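Local coordinates for protein ORF10 (Moritella marina, PDB 6RIW) that forms the ketosynthase–chain length factor didomain of a polyunsaturated fatty acid synthase and probably carries out the condensation steps that lengthen acyl chains, at residues 85-90 with 124-129; 129-134 with 160-165; 225-230 with 590-595. All blocks are in the same frame, centred on the assembly; numbering follows the deposited sequence.

Interaction 1. Residues 85-90 with 124-129; sequences GLDDLN and FPTKSS
OD1 of D87 is gripped twice by S128, and the pairing illustrates how one carboxylate can serve a helix N-cap and a neighbouring turn at once. The hydroxyl OG of S128 donates to D87 OD1 over 2.6 Å, meeting the anti lone pair of OD1, the one away from OD2. The backbone N of S128 reaches the same oxygen at 2.9 Å in a more bent bond (132°), from the anti side but 33° out of the carboxylate plane. OD2 serves its own segment: L89 N donates to D87 OD2 over 2.9 Å, almost straight, capping the start of helix 88-104. The first torsion of D87 (chi1 -167°) sets CG anti to the backbone N, on the side of residues 126-128.

T126 precedes the turn that leads into helix 129-148 in the first of the two ketosynthase-like domains. The turn is closed by a capping box in which S129 N donates to T126 OG1 and T126 N donates to S129 OG. The S129 hydroxyl is also bonded to H589 of the second ketosynthase-like domain. Two helix starts therefore meet here through the cap of one and the turn of the other.

K127 adds a charged link on the flank. Its chain bends near the tip and brings NZ to D88 OD2 at 2.9 Å, a salt bridge. The carboxylate of D87, not in contact with NZ, probably adds to the negative field that favours the charged lysine. One water joins three groups: it donates to D87 OD2 and accepts from both N and NZ of K127. On the apolar side, the side chains of L89 and T126 cross at about a right angle, with L89 CD1 3.6 Å from T126 CG2.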
ATOM      1  N   GLY A  85      11.944   4.700 -17.917  1.00 18.43           N
ATOM      2  CA  GLY A  85      11.776   5.906 -17.137  1.00 22.00           C
ATOM      3  C   GLY A  85      11.029   5.718 -15.834  1.00 19.33           C
ATOM      4  O   GLY A  85      10.642   6.710 -15.212  1.00 19.99           O
ATOM      5  N   LEU A  86      10.827   4.485 -15.390  1.00 18.06           N
ATOM      6  CA  LEU A  86      10.118   4.229 -14.145  1.00 16.40           C
ATOM      7  C   LEU A  86      11.102   3.875 -13.032  1.00 17.06           C
ATOM      8  O   LEU A  86      12.236   3.449 -13.280  1.00 15.91           O
ATOM      9  CB  LEU A  86       9.079   3.117 -14.340  1.00 15.17           C
ATOM     10  CG  LEU A  86       7.955   3.397 -15.350  1.00 15.58           C
ATOM     11  CD1 LEU A  86       7.051   2.186 -15.482  1.00 14.30           C
ATOM     12  CD2 LEU A  86       7.137   4.593 -14.900  1.00 19.31           C
ATOM     13  N   ASP A  87      10.640   4.060 -11.796  1.00 16.99           N
ATOM     14  CA  ASP A  87      11.425   3.838 -10.586  1.00 14.88           C
ATOM     15  C   ASP A  87      11.857   2.374 -10.443  1.00 14.33           C
ATOM     16  O   ASP A  87      11.265   1.453 -11.023  1.00 15.13           O
ATOM     17  CB  ASP A  87      10.588   4.230  -9.349  1.00 16.06           C
ATOM     18  CG  ASP A  87      11.400   4.333  -8.064  1.00 14.49           C
ATOM     19  OD1 ASP A  87      12.049   5.394  -7.842  1.00 15.60           O
ATOM     20  OD2 ASP A  87      11.354   3.378  -7.232  1.00 16.09           O
ATOM     21  N   ASP A  88      12.883   2.174  -9.603  1.00 14.71           N
ATOM     22  CA  ASP A  88      13.267   0.829  -9.153  1.00 14.37           C
ATOM     23  C   ASP A  88      12.055   0.013  -8.724  1.00 13.87           C
ATOM     24  O   ASP A  88      11.986  -1.203  -8.964  1.00 15.34           O
ATOM     25  CB  ASP A  88      14.225   0.931  -7.965  1.00 12.75           C
ATOM     26  CG  ASP A  88      15.642   1.312  -8.365  1.00 19.99           C
ATOM     27  OD1 ASP A  88      16.005   1.119  -9.544  1.00 19.65           O
ATOM     28  OD2 ASP A  88      16.378   1.820  -7.480  1.00 19.74           O
ATOM     29  N   LEU A  89      11.116   0.646  -8.018  1.00 14.22           N
ATOM     30  CA  LEU A  89       9.921  -0.082  -7.586  1.00 15.15           C
ATOM     31  C   LEU A  89       9.299  -0.837  -8.751  1.00 14.73           C
ATOM     32  O   LEU A  89       9.027  -2.041  -8.661  1.00 17.89           O
ATOM     33  CB  LEU A  89       8.907   0.882  -6.988  1.00 17.15           C
ATOM     34  CG  LEU A  89       7.881   0.230  -6.050  1.00 18.36           C
ATOM     35  CD1 LEU A  89       7.282   1.300  -5.140  1.00 21.37           C
ATOM     36  CD2 LEU A  89       6.817  -0.454  -6.840  1.00 20.98           C
ATOM     37  N   ASN A  90       9.042  -0.131  -9.850  1.00 12.47           N
ATOM     38  CA  ASN A  90       8.405  -0.764 -10.998  1.00 13.19           C
ATOM     39  C   ASN A  90       9.353  -1.722 -11.693  1.00 14.55           C
ATOM     40  O   ASN A  90       8.952  -2.827 -12.094  1.00 14.95           O
ATOM     41  CB  ASN A  90       7.932   0.302 -11.984  1.00 12.18           C
ATOM     42  CG  ASN A  90       7.069   1.370 -11.324  1.00 19.61           C
ATOM     43  OD1 ASN A  90       5.850   1.309 -11.381  1.00 22.34           O
ATOM     44  ND2 ASN A  90       7.705   2.346 -10.697  1.00 24.16           N
ATOM     45  N   PHE A 124       5.023   4.100   0.609  1.00 15.16           N
ATOM     46  CA  PHE A 124       5.974   5.148   0.985  1.00 14.92           C
ATOM     47  C   PHE A 124       6.469   5.902  -0.240  1.00 14.26           C
ATOM     48  O   PHE A 124       6.505   5.347  -1.340  1.00 14.17           O
ATOM     49  CB  PHE A 124       7.213   4.546   1.646  1.00 14.74           C
ATOM     50  CG  PHE A 124       7.009   4.020   3.043  1.00 18.62           C
ATOM     51  CD1 PHE A 124       5.843   4.246   3.744  1.00 21.38           C
ATOM     52  CD2 PHE A 124       8.034   3.300   3.642  1.00 18.85           C
ATOM     53  CE1 PHE A 124       5.701   3.759   5.032  1.00 21.44           C
ATOM     54  CE2 PHE A 124       7.905   2.811   4.927  1.00 23.78           C
ATOM     55  CZ  PHE A 124       6.728   3.050   5.625  1.00 21.47           C
ATOM     56  N   PRO A 125       6.957   7.130  -0.066  1.00 12.89           N
ATOM     57  CA  PRO A 125       7.656   7.816  -1.165  1.00 13.12           C
ATOM     58  C   PRO A 125       8.767   6.938  -1.723  1.00 13.00           C
ATOM     59  O   PRO A 125       9.401   6.176  -0.993  1.00 12.23           O
ATOM     60  CB  PRO A 125       8.231   9.067  -0.501  1.00 12.50           C
ATOM     61  CG  PRO A 125       7.245   9.356   0.679  1.00 14.00           C
ATOM     62  CD  PRO A 125       6.815   7.964   1.142  1.00 13.14           C
ATOM     63  N   THR A 126       9.017   7.080  -3.019  1.00 13.16           N
ATOM     64  CA  THR A 126      10.130   6.404  -3.672  1.00 11.44           C
ATOM     65  C   THR A 126      11.164   7.433  -4.098  1.00 12.87           C
ATOM     66  O   THR A 126      10.950   8.649  -4.017  1.00 11.26           O
ATOM     67  CB  THR A 126       9.679   5.598  -4.894  1.00 14.05           C
ATOM     68  OG1 THR A 126       9.241   6.495  -5.921  1.00 13.38           O
ATOM     69  CG2 THR A 126       8.556   4.592  -4.537  1.00 13.25           C
ATOM     70  N   LYS A 127      12.308   6.939  -4.585  1.00 11.35           N
ATOM     71  CA  LYS A 127      13.331   7.879  -5.021  1.00 13.57           C
ATOM     72  C   LYS A 127      12.835   8.721  -6.192  1.00 15.98           C
ATOM     73  O   LYS A 127      13.193   9.901  -6.298  1.00 14.89           O
ATOM     74  CB  LYS A 127      14.619   7.125  -5.379  1.00 13.48           C
ATOM     75  CG  LYS A 127      15.201   6.331  -4.203  1.00 14.36           C
ATOM     76  CD  LYS A 127      16.590   5.746  -4.575  1.00 18.04           C
ATOM     77  CE  LYS A 127      16.443   4.675  -5.672  1.00 19.75           C
ATOM     78  NZ  LYS A 127      15.670   3.442  -5.233  1.00 18.02           N
ATOM     79  N   SER A 128      11.936   8.167  -7.019  1.00 13.62           N
ATOM     80  CA  SER A 128      11.400   8.907  -8.153  1.00 13.18           C
ATOM     81  C   SER A 128      10.210   9.782  -7.778  1.00 11.47           C
ATOM     82  O   SER A 128      10.074  10.889  -8.308  1.00 13.50           O
ATOM     83  CB  SER A 128      10.989   7.944  -9.273  1.00 15.70           C
ATOM     84  OG  SER A 128      12.115   7.195  -9.719  1.00 15.66           O
ATOM     85  N   SER A 129       9.310   9.304  -6.917  1.00 11.37           N
ATOM     86  CA  SER A 129       8.133  10.131  -6.604  1.00 12.71           C
ATOM     87  C   SER A 129       8.534  11.458  -5.952  1.00 11.79           C
ATOM     88  O   SER A 129       7.884  12.487  -6.188  1.00 11.61           O
ATOM     89  CB  SER A 129       7.136   9.344  -5.737  1.00 10.33           C
ATOM     90  OG  SER A 129       7.587   9.156  -4.403  1.00 11.89           O
TER
HETATM   91  O   HOH W   1      12.719   7.476 -12.590  1.00 27.43           O
HETATM   92  O   HOH W   2      12.803   4.012  -4.972  1.00 15.18           O

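Interaction 2. Residues 129-134 with 160-165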
ATOM      1  N   SER A 129       9.310   9.304  -6.917  1.00 11.37           N
ATOM      2  CA  SER A 129       8.133  10.131  -6.604  1.00 12.71           C
ATOM      3  C   SER A 129       8.534  11.458  -5.952  1.00 11.79           C
ATOM      4  O   SER A 129       7.884  12.487  -6.188  1.00 11.61           O
ATOM      5  CB  SER A 129       7.136   9.344  -5.737  1.00 10.33           C
ATOM      6  OG  SER A 129       7.587   9.156  -4.403  1.00 11.89           O
ATOM      7  N   ASN A 130       9.631  11.463  -5.179  1.00 11.33           N
ATOM      8  CA  ASN A 130      10.165  12.694  -4.594  1.00 12.24           C
ATOM      9  C   ASN A 130      10.349  13.779  -5.644  1.00 13.37           C
ATOM     10  O   ASN A 130      10.073  14.957  -5.387  1.00 11.68           O
ATOM     11  CB  ASN A 130      11.526  12.439  -3.925  1.00 11.09           C
ATOM     12  CG  ASN A 130      11.446  11.655  -2.638  1.00 14.98           C
ATOM     13  OD1 ASN A 130      10.400  11.560  -1.997  1.00 14.51           O
ATOM     14  ND2 ASN A 130      12.582  11.084  -2.243  1.00 13.05           N
ATOM     15  N   GLN A 131      10.823  13.402  -6.838  1.00 12.53           N
ATOM     16  CA  GLN A 131      11.147  14.403  -7.851  1.00 13.60           C
ATOM     17  C   GLN A 131       9.916  15.178  -8.295  1.00 12.52           C
ATOM     18  O   GLN A 131      10.037  16.323  -8.753  1.00 14.17           O
ATOM     19  CB  GLN A 131      11.797  13.743  -9.079  1.00 14.90           C
ATOM     20  CG  GLN A 131      13.145  13.084  -8.836  1.00 13.78           C
ATOM     21  CD  GLN A 131      14.308  14.057  -9.018  1.00 16.02           C
ATOM     22  OE1 GLN A 131      14.105  15.239  -9.303  1.00 18.21           O
ATOM     23  NE2 GLN A 131      15.536  13.557  -8.841  1.00 18.51           N
ATOM     24  N   LEU A 132       8.735  14.588  -8.161  1.00  9.37           N
ATOM     25  CA  LEU A 132       7.506  15.221  -8.623  1.00 11.24           C
ATOM     26  C   LEU A 132       6.921  16.213  -7.628  1.00 12.01           C
ATOM     27  O   LEU A 132       6.066  17.005  -8.025  1.00 12.57           O
ATOM     28  CB  LEU A 132       6.449  14.148  -8.945  1.00 12.36           C
ATOM     29  CG  LEU A 132       6.811  13.200 -10.101  1.00 13.75           C
ATOM     30  CD1 LEU A 132       5.927  11.950 -10.098  1.00 13.53           C
ATOM     31  CD2 LEU A 132       6.686  13.901 -11.425  1.00 13.98           C
ATOM     32  N   PHE A 133       7.352  16.206  -6.363  1.00 12.08           N
ATOM     33  CA  PHE A 133       6.679  17.019  -5.352  1.00 11.12           C
ATOM     34  C   PHE A 133       7.609  17.961  -4.597  1.00 10.08           C
ATOM     35  O   PHE A 133       7.174  19.033  -4.178  1.00 11.95           O
ATOM     36  CB  PHE A 133       5.937  16.110  -4.371  1.00 10.57           C
ATOM     37  CG  PHE A 133       4.939  15.235  -5.061  1.00  8.65           C
ATOM     38  CD1 PHE A 133       3.836  15.815  -5.699  1.00 11.06           C
ATOM     39  CD2 PHE A 133       5.129  13.858  -5.147  1.00 10.48           C
ATOM     40  CE1 PHE A 133       2.926  15.012  -6.388  1.00 12.32           C
ATOM     41  CE2 PHE A 133       4.227  13.046  -5.808  1.00 11.67           C
ATOM     42  CZ  PHE A 133       3.125  13.609  -6.443  1.00 12.44           C
ATOM     43  N   MET A 134       8.870  17.585  -4.410  1.00 11.55           N
ATOM     44  CA  MET A 134       9.788  18.460  -3.674  1.00 11.57           C
ATOM     45  C   MET A 134       9.805  19.901  -4.182  1.00 12.92           C
ATOM     46  O   MET A 134       9.900  20.817  -3.345  1.00 14.23           O
ATOM     47  CB  MET A 134      11.217  17.892  -3.725  1.00 13.24           C
ATOM     48  CG  MET A 134      11.489  16.660  -2.907  1.00 14.64           C
ATOM     49  SD  MET A 134      10.761  16.618  -1.245  1.00 18.17           S
ATOM     50  CE  MET A 134      10.635  14.839  -1.023  1.00 15.95           C
ATOM     51  N   ALA A 160      20.163  15.739  -7.345  1.00 14.57           N
ATOM     52  CA  ALA A 160      20.289  16.037  -8.771  1.00 19.18           C
ATOM     53  C   ALA A 160      18.905  15.942  -9.410  1.00 17.52           C
ATOM     54  O   ALA A 160      18.238  14.905  -9.268  1.00 17.22           O
ATOM     55  CB  ALA A 160      21.251  15.075  -9.464  1.00 22.61           C
ATOM     56  N   PRO A 161      18.431  16.986 -10.078  1.00 17.58           N
ATOM     57  CA  PRO A 161      17.090  16.937 -10.685  1.00 18.01           C
ATOM     58  C   PRO A 161      17.050  15.966 -11.852  1.00 21.81           C
ATOM     59  O   PRO A 161      18.001  15.872 -12.632  1.00 18.77           O
ATOM     60  CB  PRO A 161      16.854  18.374 -11.177  1.00 20.49           C
ATOM     61  CG  PRO A 161      18.041  19.170 -10.747  1.00 22.92           C
ATOM     62  CD  PRO A 161      19.125  18.263 -10.309  1.00 20.90           C
ATOM     63  N   LYS A 162      15.933  15.244 -11.976  1.00 15.31           N
ATOM     64  CA  LYS A 162      15.722  14.346 -13.109  1.00 18.91           C
ATOM     65  C   LYS A 162      14.309  14.532 -13.636  1.00 20.19           C
ATOM     66  O   LYS A 162      13.352  14.620 -12.854  1.00 17.33           O
ATOM     67  CB  LYS A 162      15.929  12.861 -12.734  1.00 21.66           C
ATOM     68  CG  LYS A 162      17.213  12.545 -12.002  1.00 26.28           C
ATOM     69  CD  LYS A 162      18.434  12.591 -12.937  1.00 32.78           C
ATOM     70  CE  LYS A 162      19.762  12.364 -12.169  1.00 37.14           C
ATOM     71  NZ  LYS A 162      19.838  11.030 -11.473  1.00 45.05           N
ATOM     72  N   LYS A 163      14.180  14.602 -14.962  1.00 19.31           N
ATOM     73  CA  LYS A 163      12.859  14.568 -15.566  1.00 20.05           C
ATOM     74  C   LYS A 163      12.182  13.259 -15.196  1.00 17.15           C
ATOM     75  O   LYS A 163      12.762  12.180 -15.357  1.00 16.48           O
ATOM     76  CB  LYS A 163      12.956  14.721 -17.088  1.00 21.35           C
ATOM     77  CG  LYS A 163      13.327  16.128 -17.510  1.00 31.04           C
ATOM     78  CD  LYS A 163      13.730  16.200 -18.978  1.00 38.29           C
ATOM     79  CE  LYS A 163      13.361  17.561 -19.573  1.00 40.99           C
ATOM     80  NZ  LYS A 163      13.905  17.715 -20.951  1.00 44.80           N
ATOM     81  N   THR A 164      10.964  13.355 -14.666  1.00 13.86           N
ATOM     82  CA  THR A 164      10.319  12.205 -14.046  1.00 15.30           C
ATOM     83  C   THR A 164       8.884  12.086 -14.534  1.00 14.29           C
ATOM     84  O   THR A 164       8.112  13.050 -14.442  1.00 13.95           O
ATOM     85  CB  THR A 164      10.378  12.333 -12.515  1.00 15.78           C
ATOM     86  OG1 THR A 164      11.752  12.422 -12.117  1.00 14.11           O
ATOM     87  CG2 THR A 164       9.739  11.130 -11.846  1.00 14.11           C
ATOM     88  N   HIS A 165       8.544  10.913 -15.080  1.00 12.51           N
ATOM     89  CA  HIS A 165       7.190  10.640 -15.559  1.00 14.54           C
ATOM     90  C   HIS A 165       6.212  10.596 -14.390  1.00 14.02           C
ATOM     91  O   HIS A 165       6.470   9.949 -13.366  1.00 12.44           O
ATOM     92  CB  HIS A 165       7.161   9.299 -16.304  1.00 16.99           C
ATOM     93  CG  HIS A 165       5.939   9.078 -17.154  1.00 16.52           C
ATOM     94  ND1 HIS A 165       4.707   8.754 -16.620  1.00 14.53           N
ATOM     95  CD2 HIS A 165       5.777   9.075 -18.503  1.00 17.28           C
ATOM     96  CE1 HIS A 165       3.831   8.593 -17.599  1.00 16.25           C
ATOM     97  NE2 HIS A 165       4.455   8.774 -18.754  1.00 16.32           N
TER
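The first turn of helix 129-148 docks here against the extended loop that leads from it to helix 174-183, with Q131 reading the loop backbone through its side-chain amide. This is a compact example of a glutamine amide bonding to two main-chain groups that flank P161. NE2 of Q131 donates to A160 O over 3.0 Å, and that oxygen lies almost in the plane of the amide, only 4° from it. On the other side of P161, K162 N donates to Q131 OE1 at 3.2 Å, approaching from well above the carbonyl plane. The bend of the glutamine chain at chi2 (-89°) places CD beside the loop.

Nearer the helix, T164 crosses Q131 at about a right angle. Its OG1 lies 3.3 Å from Q131 CB and donates to K162 O over 2.8 Å, a bond that ties the loop to itself. L132 continues the packing, with CD2 3.4 Å from T164 O and CG 4.0 Å from T164 CG2. N952 and Q956, from the far end of the chain, line the same loop: N952 bonds to K162 O and T164 N, and Q956 to T164 O.

The chemistry bears on which way round the Q131 amide sits. Its nitrogen faces a carbonyl oxygen and its oxygen faces an N-H, so a half-turn about chi3 would set like groups against each other. The two bonds together favour this orientation of the amide, the NE2 bond being the better formed.

Interaction 3. Residues 225-230 with 590-595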
ATOM      1  N   ALA A 225      10.839  -0.974  -2.260  1.00 12.79           N
ATOM      2  CA  ALA A 225      11.731  -0.021  -2.935  1.00 14.28           C
ATOM      3  C   ALA A 225      11.385   1.412  -2.549  1.00 18.12           C
ATOM      4  O   ALA A 225      11.390   2.330  -3.385  1.00 17.88           O
ATOM      5  CB  ALA A 225      11.659  -0.178  -4.454  1.00 14.58           C
ATOM      6  N   ALA A 226      11.049   1.616  -1.285  1.00 13.48           N
ATOM      7  CA  ALA A 226      10.824   2.965  -0.787  1.00 15.14           C
ATOM      8  C   ALA A 226      12.132   3.755  -0.739  1.00 15.47           C
ATOM      9  O   ALA A 226      13.230   3.193  -0.694  1.00 17.56           O
ATOM     10  CB  ALA A 226      10.215   2.901   0.618  1.00 17.15           C
ATOM     11  N   ASP A 227      11.994   5.078  -0.706  1.00 13.56           N
ATOM     12  CA  ASP A 227      13.110   5.987  -0.496  1.00 15.48           C
ATOM     13  C   ASP A 227      13.848   5.571   0.770  1.00 15.66           C
ATOM     14  O   ASP A 227      13.292   5.640   1.875  1.00 13.07           O
ATOM     15  CB  ASP A 227      12.597   7.434  -0.395  1.00 15.66           C
ATOM     16  CG  ASP A 227      13.699   8.442  -0.064  1.00 17.69           C
ATOM     17  OD1 ASP A 227      14.886   8.059  -0.004  1.00 18.30           O
ATOM     18  OD2 ASP A 227      13.363   9.633   0.131  1.00 16.44           O
ATOM     19  N   PRO A 228      15.093   5.100   0.643  1.00 16.34           N
ATOM     20  CA  PRO A 228      15.840   4.668   1.837  1.00 16.63           C
ATOM     21  C   PRO A 228      15.958   5.724   2.921  1.00 16.68           C
ATOM     22  O   PRO A 228      16.014   5.365   4.110  1.00 17.54           O
ATOM     23  CB  PRO A 228      17.217   4.289   1.264  1.00 18.44           C
ATOM     24  CG  PRO A 228      16.920   3.886  -0.178  1.00 18.91           C
ATOM     25  CD  PRO A 228      15.829   4.853  -0.612  1.00 16.95           C
ATOM     26  N   MET A 229      15.992   7.017   2.568  1.00 16.03           N
ATOM     27  CA  MET A 229      16.042   8.041   3.607  1.00 16.08           C
ATOM     28  C   MET A 229      14.761   8.045   4.431  1.00 18.53           C
ATOM     29  O   MET A 229      14.807   8.192   5.661  1.00 16.65           O
ATOM     30  CB  MET A 229      16.288   9.425   3.005  1.00 18.83           C
ATOM     31  CG  MET A 229      16.331  10.513   4.073  1.00 19.23           C
ATOM     32  SD  MET A 229      16.392  12.189   3.415  1.00 25.10           S
ATOM     33  CE  MET A 229      18.020  12.143   2.680  1.00 21.69           C
ATOM     34  N   PHE A 230      13.613   7.859   3.771  1.00 17.21           N
ATOM     35  CA  PHE A 230      12.340   7.783   4.478  1.00 16.96           C
ATOM     36  C   PHE A 230      12.296   6.566   5.387  1.00 15.79           C
ATOM     37  O   PHE A 230      11.833   6.655   6.536  1.00 15.42           O
ATOM     38  CB  PHE A 230      11.196   7.727   3.461  1.00 14.69           C
ATOM     39  CG  PHE A 230       9.821   7.884   4.066  1.00 14.39           C
ATOM     40  CD1 PHE A 230       9.111   6.778   4.515  1.00 18.66           C
ATOM     41  CD2 PHE A 230       9.237   9.140   4.154  1.00 16.55           C
ATOM     42  CE1 PHE A 230       7.834   6.921   5.076  1.00 16.10           C
ATOM     43  CE2 PHE A 230       7.966   9.303   4.698  1.00 17.99           C
ATOM     44  CZ  PHE A 230       7.266   8.187   5.166  1.00 17.16           C
ATOM     45  N   GLN A 590       6.286  15.710   2.182  1.00 12.71           N
ATOM     46  CA  GLN A 590       6.664  16.878   2.963  1.00 12.93           C
ATOM     47  C   GLN A 590       7.698  16.538   4.025  1.00 12.33           C
ATOM     48  O   GLN A 590       8.444  17.425   4.444  1.00 13.88           O
ATOM     49  CB  GLN A 590       5.415  17.504   3.601  1.00 14.64           C
ATOM     50  CG  GLN A 590       4.469  18.089   2.568  1.00 11.92           C
ATOM     51  CD  GLN A 590       3.118  18.449   3.153  1.00 18.41           C
ATOM     52  OE1 GLN A 590       2.985  18.578   4.360  1.00 18.80           O
ATOM     53  NE2 GLN A 590       2.112  18.625   2.294  1.00 19.28           N
ATOM     54  N   TYR A 591       7.763  15.280   4.469  1.00 13.68           N
ATOM     55  CA  TYR A 591       8.712  14.932   5.518  1.00 14.45           C
ATOM     56  C   TYR A 591      10.156  15.054   5.029  1.00 14.22           C
ATOM     57  O   TYR A 591      10.994  15.708   5.674  1.00 15.15           O
ATOM     58  CB  TYR A 591       8.435  13.529   6.051  1.00 17.52           C
ATOM     59  CG  TYR A 591       9.463  13.160   7.075  1.00 18.65           C
ATOM     60  CD1 TYR A 591       9.543  13.853   8.273  1.00 20.17           C
ATOM     61  CD2 TYR A 591      10.388  12.153   6.825  1.00 20.65           C
ATOM     62  CE1 TYR A 591      10.528  13.554   9.211  1.00 22.81           C
ATOM     63  CE2 TYR A 591      11.364  11.839   7.755  1.00 22.18           C
ATOM     64  CZ  TYR A 591      11.424  12.545   8.943  1.00 23.44           C
ATOM     65  OH  TYR A 591      12.396  12.234   9.858  1.00 26.17           O
ATOM     66  N   ARG A 592      10.484  14.422   3.902  1.00 12.50           N
ATOM     67  CA  ARG A 592      11.809  14.671   3.328  1.00 13.10           C
ATOM     68  C   ARG A 592      11.935  16.116   2.848  1.00 13.18           C
ATOM     69  O   ARG A 592      13.034  16.693   2.874  1.00 13.01           O
ATOM     70  CB  ARG A 592      12.102  13.696   2.180  1.00 13.55           C
ATOM     71  CG  ARG A 592      13.524  13.894   1.624  1.00 14.90           C
ATOM     72  CD  ARG A 592      13.965  12.816   0.646  1.00 13.56           C
ATOM     73  NE  ARG A 592      15.296  13.172   0.140  1.00 14.73           N
ATOM     74  CZ  ARG A 592      16.170  12.309  -0.371  1.00 16.32           C
ATOM     75  NH1 ARG A 592      15.863  11.027  -0.456  1.00 16.45           N
ATOM     76  NH2 ARG A 592      17.358  12.735  -0.794  1.00 13.81           N
ATOM     77  N   GLY A 593      10.825  16.719   2.420  1.00 11.70           N
ATOM     78  CA  GLY A 593      10.833  18.140   2.115  1.00 12.54           C
ATOM     79  C   GLY A 593      11.407  18.974   3.245  1.00 14.91           C
ATOM     80  O   GLY A 593      12.083  19.977   3.004  1.00 13.56           O
ATOM     81  N   ARG A 594      11.160  18.565   4.490  1.00 11.57           N
ATOM     82  CA  ARG A 594      11.794  19.215   5.640  1.00 13.60           C
ATOM     83  C   ARG A 594      13.232  18.733   5.844  1.00 14.84           C
ATOM     84  O   ARG A 594      14.175  19.532   5.937  1.00 12.41           O
ATOM     85  CB  ARG A 594      10.954  18.946   6.893  1.00 16.43           C
ATOM     86  CG  ARG A 594      11.645  19.278   8.222  1.00 16.52           C
ATOM     87  CD  ARG A 594      11.136  18.470   9.426  1.00 19.33           C
ATOM     88  NE  ARG A 594      12.121  18.610  10.501  1.00 20.93           N
ATOM     89  CZ  ARG A 594      12.130  19.593  11.396  1.00 20.58           C
ATOM     90  NH1 ARG A 594      11.171  20.501  11.389  1.00 17.92           N
ATOM     91  NH2 ARG A 594      13.107  19.661  12.299  1.00 22.13           N
ATOM     92  N   VAL A 595      13.419  17.428   5.913  1.00 11.13           N
ATOM     93  CA  VAL A 595      14.696  16.865   6.360  1.00 13.14           C
ATOM     94  C   VAL A 595      15.831  17.275   5.427  1.00 13.96           C
ATOM     95  O   VAL A 595      16.942  17.611   5.871  1.00 14.14           O
ATOM     96  CB  VAL A 595      14.574  15.337   6.468  1.00 14.90           C
ATOM     97  CG1 VAL A 595      15.932  14.697   6.530  1.00 17.30           C
ATOM     98  CG2 VAL A 595      13.705  14.964   7.689  1.00 17.08           C
TER
HETATM   99  O   HOH W   3      16.851   8.415  -1.816  1.00 19.19           O
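Charge and hydrogen bonding meet at D227 and R592. NH1 of R592 donates to D227 OD2 over 2.9 Å, close to straight at 163°, reaching the oxygen on its syn side, while the carboxylate lies near the guanidinium plane, at its edge. A water completes the link, donating to D227 OD1 at 2.7 Å and accepting from the same NH1. The arginine chain runs extended from CG to NE; NE also donates to N596 OD1 and NH2 to the backbone oxygen of M41. D227 OD2 has a second partner in N130 ND2. The buried charges are thus paired and further bonded on both sides, which probably keeps both groups ionised.

D227 is also the N-cap of helix 228-237, its OD1 accepting from M229 N over 3.0 Å from above the carboxylate plane. The helix it caps belongs to the first ketosynthase-like domain and R592 to the second, so the cap is part of the interface of the didomain. The two halves resemble the paired subunits of thiolase-fold enzymes, in which an edge strand of each half lies antiparallel to its mate, as strands 189-193 and 659-663 do here.

Packing of a methyl over a flat cation comes from M229, whose CE rests over the centre of the R592 guanidinium, 3.6 Å from CZ, because its chain bends at chi3 (-68°). The apolar contacts are two. The sulfur SD of M229 lies 4.0 Å from V595 CG1. F230 and Y591 cross obliquely, touching through CD2 of F230 and CD2 of Y591 at 4.2 Å, while V595 CG2 covers one face of the Y591 ring toward its rim.

The three contacts form a cluster, their centres about 10 to 13 Å apart. Interaction 1 ends at S129, where interaction 2 begins, and interaction 3 follows further along the chain. Interactions 1 and 2 stay within the first ketosynthase-like domain and share S129, at the start of helix 129-148; interaction 3 crosses to helix 589-595 of the second. A backbone hydrogen bond, P125 O with D227 N at 2.8 Å, joins interactions 1 and 3, and M134 CE packs 3.7 Å from R592 CB between 2 and 3. The example shows how helix starts, caps and a connecting loop can be linked into one network that runs into the interface between two related domains.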